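Local coordinates for protein CurJ (Moorea producens 3L, PDB 5TZ6) that probably catalyses dehydration, including vinylogous dehydration, of the growing polyketide chain as the dehydratase domain of a synthase module in curacin biosynthesis, at residues S21-F26 with Q93-P98; F105-F110 with V133-K138. The protein carries 1 engineered substitution. All coordinates share one frame; numbering follows the deposited sequence.

Contact 1 of 2, residues S21-F26 with Q93-P98; sequences SKEIFF and QVVLTP
Phe25 and Val95 lie side by side on one face of an antiparallel strand pair and point the same way. The ring meets the valine along its CD2-CE2 side, CE2 of Phe25 standing 3.6 Å from CG1 of Val95 in an oblique approach. The same CG1 also touches Glu23, whose chain bends at chi2 (93°) and lies alongside Thr97, with Glu23 CG 3.4 Å from Thr97 OG1. On the other face, Phe26 turns the edge of its ring to Leu96, CE1 of Phe26 reaching CD1 of Leu96 at 3.9 Å, while CB of Phe26 rests against CB of Val94. Ile24 and Leu96 pack there through their CB atoms.

The backbone fixes this register. Ile24 exchanges two hydrogen bonds with Leu96, Ile24 N to Leu96 O and the reverse, each 2.9 Å, and Phe26 does likewise with Val94. Phe25 and Val95 form the non-hydrogen-bonded pair between them; here CA of Phe25 offers a C-H to Val94 O at 3.3 Å.

Further out, the two faces have different neighbours. Helix 51-65 covers Phe26 and Val94 through Ala61, Leu64 and Leu58. Beside the Phe25 face lies the second subunit: its Phe16 meets the Phe25 ring, and its Ser18 hydrogen-bonds OE1 of Gln93, whose NE2 bonds Glu27 of its own chain and the carbonyl O of Gln17 of the second subunit. The strand pair is part of the hotdog fold of polyketide synthase dehydratases, in which an antiparallel sheet wraps a central helix, and its outer face takes part in the contact between subunits.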
# COMPACT_ATOMS: atom_id res chain seq x y z
N SER A 21 -8.71 7.04 -5.38
CA SER A 21 -7.79 7.95 -4.71
C SER A 21 -7.08 8.80 -5.75
O SER A 21 -6.58 8.28 -6.75
CB SER A 21 -6.76 7.17 -3.88
OG SER A 21 -5.88 8.05 -3.21
N LYS A 22 -7.07 10.12 -5.53
CA LYS A 22 -6.35 11.00 -6.44
C LYS A 22 -4.84 10.99 -6.20
O LYS A 22 -4.08 11.29 -7.12
CB LYS A 22 -6.91 12.42 -6.36
CG LYS A 22 -7.03 13.00 -4.96
CD LYS A 22 -7.21 14.51 -5.02
CE LYS A 22 -7.59 15.09 -3.66
NZ LYS A 22 -8.94 14.62 -3.21
N GLU A 23 -4.39 10.64 -4.99
CA GLU A 23 -2.97 10.59 -4.70
C GLU A 23 -2.39 9.20 -4.99
O GLU A 23 -3.09 8.19 -4.96
CB GLU A 23 -2.68 10.98 -3.25
CG GLU A 23 -2.98 12.43 -2.91
CD GLU A 23 -4.38 12.63 -2.38
OE1 GLU A 23 -5.12 11.63 -2.23
OE2 GLU A 23 -4.75 13.79 -2.10
N ILE A 24 -1.08 9.18 -5.24
CA ILE A 24 -0.30 7.95 -5.33
C ILE A 24 0.60 7.88 -4.11
O ILE A 24 1.20 8.89 -3.72
CB ILE A 24 0.52 7.89 -6.63
CG1 ILE A 24 -0.39 7.97 -7.85
CG2 ILE A 24 1.36 6.62 -6.67
CD1 ILE A 24 0.37 7.92 -9.16
N PHE A 25 0.71 6.70 -3.51
CA PHE A 25 1.44 6.54 -2.27
C PHE A 25 2.60 5.58 -2.44
O PHE A 25 2.48 4.56 -3.13
CB PHE A 25 0.52 6.04 -1.15
CG PHE A 25 -0.60 6.98 -0.82
CD1 PHE A 25 -1.83 6.89 -1.46
CD2 PHE A 25 -0.43 7.96 0.14
CE1 PHE A 25 -2.86 7.76 -1.15
CE2 PHE A 25 -1.45 8.84 0.46
CZ PHE A 25 -2.67 8.74 -0.19
N PHE A 26 3.73 5.91 -1.82
CA PHE A 26 4.83 4.98 -1.63
C PHE A 26 5.14 4.86 -0.14
O PHE A 26 5.11 5.86 0.59
CB PHE A 26 6.07 5.42 -2.41
CG PHE A 26 5.86 5.44 -3.90
CD1 PHE A 26 5.35 6.56 -4.54
CD2 PHE A 26 6.14 4.32 -4.66
CE1 PHE A 26 5.14 6.57 -5.91
CE2 PHE A 26 5.93 4.32 -6.04
CZ PHE A 26 5.44 5.45 -6.66
N GLN A 93 6.12 7.76 4.14
CA GLN A 93 5.31 7.72 2.94
C GLN A 93 5.64 8.91 2.06
O GLN A 93 5.90 10.01 2.55
CB GLN A 93 3.82 7.72 3.26
CG GLN A 93 3.31 6.50 3.99
CD GLN A 93 1.84 6.63 4.32
OE1 GLN A 93 1.32 7.74 4.42
NE2 GLN A 93 1.16 5.50 4.46
N VAL A 94 5.67 8.65 0.75
CA VAL A 94 5.68 9.68 -0.28
C VAL A 94 4.27 9.78 -0.84
O VAL A 94 3.70 8.78 -1.28
CB VAL A 94 6.69 9.35 -1.39
CG1 VAL A 94 6.64 10.41 -2.48
CG2 VAL A 94 8.09 9.23 -0.81
N VAL A 95 3.72 10.99 -0.83
CA VAL A 95 2.37 11.24 -1.29
C VAL A 95 2.46 12.16 -2.50
O VAL A 95 2.99 13.28 -2.40
CB VAL A 95 1.49 11.86 -0.19
CG1 VAL A 95 0.04 11.93 -0.64
CG2 VAL A 95 1.61 11.05 1.10
N LEU A 96 1.97 11.68 -3.64
CA LEU A 96 2.03 12.39 -4.91
C LEU A 96 0.61 12.79 -5.31
O LEU A 96 -0.25 11.94 -5.51
CB LEU A 96 2.68 11.52 -5.99
CG LEU A 96 4.09 10.98 -5.78
CD1 LEU A 96 4.56 10.27 -7.03
CD2 LEU A 96 5.06 12.10 -5.41
N THR A 97 0.39 14.10 -5.45
CA THR A 97 -0.86 14.65 -5.91
C THR A 97 -0.70 15.06 -7.36
O THR A 97 0.22 15.83 -7.67
CB THR A 97 -1.27 15.85 -5.06
OG1 THR A 97 -1.51 15.43 -3.72
CG2 THR A 97 -2.55 16.51 -5.63
N PRO A 98 -1.52 14.56 -8.27
CA PRO A 98 -1.37 14.94 -9.68
C PRO A 98 -1.60 16.43 -9.88
O PRO A 98 -2.57 16.99 -9.39
CB PRO A 98 -2.44 14.10 -10.40
CG PRO A 98 -2.78 13.00 -9.46
CD PRO A 98 -2.57 13.54 -8.07

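Contact 2 of 2, residues F105-F110 with V133-K138; sequences FQVISF and VHATGK
Phe105 lays its ring over Gly137 on the facing strand, the tight end of the contact. Gly137 CA sits 3.7 Å from the ring centroid, over the face, in a CH-pi contact. CG of Phe105 takes the crowded position between N and the carbonyl carbon (chi1 70°), which directs the ring over that strand. A side chain at Gly137 would collide with CZ, and its backbone angles alone call for glycine. An alanine in place of Phe105 would probably leave Gly137 without its aromatic cover and open a gap beside Leu58 and Ile73.

Beyond the Val107-Ala135 pair the register slips by one residue. Val107 O accepts from both His134 N (2.6 Å) and Ala135 N (3.1 Å). His134 swings its ring edge to Ser109, NE2 of His134 and OG of Ser109 sharing a very short 2.5 Å hydrogen bond; Gln80 O holds ND1, and Arg90 binds the serine.

The face carrying Gln106, Thr136 and Val133 is looser and partly exposed, though Leu20 of the second subunit packs on Gln106 and Ile108. Gln106 CG lies 3.9 Å from Thr136 CG2, and Ile108 CG2 meets Val133 CG2. Two successive residues facing Val107 define a classic beta bulge within the antiparallel hotdog sheet.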
# COMPACT_ATOMS: atom_id res chain seq x y z
N PHE A 105 4.47 16.76 -4.19
CA PHE A 105 4.79 15.66 -3.30
C PHE A 105 4.96 16.17 -1.88
O PHE A 105 5.44 17.29 -1.64
CB PHE A 105 6.08 14.92 -3.74
CG PHE A 105 7.33 15.72 -3.57
CD1 PHE A 105 7.95 15.80 -2.32
CD2 PHE A 105 7.90 16.40 -4.63
CE1 PHE A 105 9.11 16.55 -2.14
CE2 PHE A 105 9.06 17.15 -4.46
CZ PHE A 105 9.66 17.23 -3.21
N GLN A 106 4.56 15.31 -0.94
CA GLN A 106 4.89 15.42 0.47
C GLN A 106 5.51 14.11 0.94
O GLN A 106 4.91 13.05 0.76
CB GLN A 106 3.66 15.75 1.31
CG GLN A 106 3.11 17.14 1.11
CD GLN A 106 1.88 17.41 1.95
OE1 GLN A 106 0.82 16.84 1.72
NE2 GLN A 106 2.03 18.29 2.95
N VAL A 107 6.70 14.19 1.52
CA VAL A 107 7.32 13.07 2.23
C VAL A 107 7.07 13.27 3.72
O VAL A 107 7.56 14.24 4.31
CB VAL A 107 8.83 12.98 1.94
CG1 VAL A 107 9.43 11.84 2.75
CG2 VAL A 107 9.09 12.77 0.46
N ILE A 108 6.32 12.32 4.30
CA ILE A 108 5.87 12.36 5.69
C ILE A 108 6.28 11.06 6.38
O ILE A 108 6.67 10.09 5.74
CB ILE A 108 4.35 12.56 5.82
CG1 ILE A 108 3.61 11.28 5.41
CG2 ILE A 108 3.87 13.73 4.97
CD1 ILE A 108 2.12 11.35 5.65
N SER A 109 6.17 11.05 7.71
CA SER A 109 6.42 9.84 8.49
C SER A 109 5.57 9.85 9.76
O SER A 109 5.04 10.88 10.17
CB SER A 109 7.89 9.70 8.85
OG SER A 109 8.21 10.58 9.91
N PHE A 110 5.48 8.68 10.38
CA PHE A 110 4.70 8.47 11.59
C PHE A 110 5.10 7.13 12.21
O PHE A 110 5.71 6.29 11.55
CB PHE A 110 3.19 8.51 11.31
CG PHE A 110 2.73 7.57 10.22
CD1 PHE A 110 2.65 8.01 8.90
CD2 PHE A 110 2.38 6.26 10.50
CE1 PHE A 110 2.23 7.16 7.89
CE2 PHE A 110 1.96 5.41 9.49
CZ PHE A 110 1.88 5.86 8.19
N VAL A 133 5.88 16.13 8.45
CA VAL A 133 6.25 16.37 7.06
C VAL A 133 7.75 16.65 7.00
O VAL A 133 8.26 17.53 7.70
CB VAL A 133 5.45 17.54 6.46
CG1 VAL A 133 5.86 17.79 5.02
CG2 VAL A 133 3.96 17.25 6.54
N HIS A 134 8.45 15.89 6.16
CA HIS A 134 9.89 16.01 6.05
C HIS A 134 10.35 16.62 4.74
O HIS A 134 11.47 17.15 4.69
CB HIS A 134 10.55 14.64 6.22
CG HIS A 134 10.14 13.94 7.48
ND1 HIS A 134 10.30 14.51 8.72
CD2 HIS A 134 9.56 12.73 7.68
CE1 HIS A 134 9.84 13.68 9.64
NE2 HIS A 134 9.39 12.59 9.04
N ALA A 135 9.53 16.57 3.69
CA ALA A 135 9.93 17.28 2.48
C ALA A 135 8.70 17.55 1.64
O ALA A 135 7.74 16.80 1.67
CB ALA A 135 10.97 16.48 1.67
N THR A 136 8.74 18.66 0.91
CA THR A 136 7.64 19.01 0.03
C THR A 136 8.22 19.56 -1.25
O THR A 136 9.36 20.02 -1.28
CB THR A 136 6.71 20.04 0.69
OG1 THR A 136 7.46 21.21 1.04
CG2 THR A 136 6.11 19.47 1.95
N GLY A 137 7.44 19.48 -2.32
CA GLY A 137 7.85 20.16 -3.54
C GLY A 137 7.11 19.62 -4.75
O GLY A 137 6.02 19.08 -4.63
N LYS A 138 7.74 19.78 -5.91
CA LYS A 138 7.15 19.42 -7.19
C LYS A 138 8.07 18.45 -7.92
O LYS A 138 9.29 18.49 -7.77
CB LYS A 138 6.88 20.69 -8.02
CG LYS A 138 6.71 20.51 -9.51
CD LYS A 138 5.90 21.67 -10.06
CE LYS A 138 6.58 23.01 -9.76
NZ LYS A 138 7.40 23.52 -10.89

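How the contacts relate
From the N terminus, the chain enters strand 24-30, passes through helix 51-65 and strand 71-77, and returns as strand 90-99; contact 1 closes that long excursion of 66 residues. Strand 102-110 follows directly, and contact 2 closes a second, shorter excursion of 22 residues, partly unmodelled, when strand 132-141 comes back. The two closures stand in series, neither nesting nor crossing. Strands 90-99 and 102-110 are neighbours that join them: Val95 N bonds Gln106 O, Gln93 N bonds Ile108 O, and Leu96 packs on Phe105. Together the contacts tie four successive strands across the sheet, with helix 51-65 against one face and the second subunit touching the other.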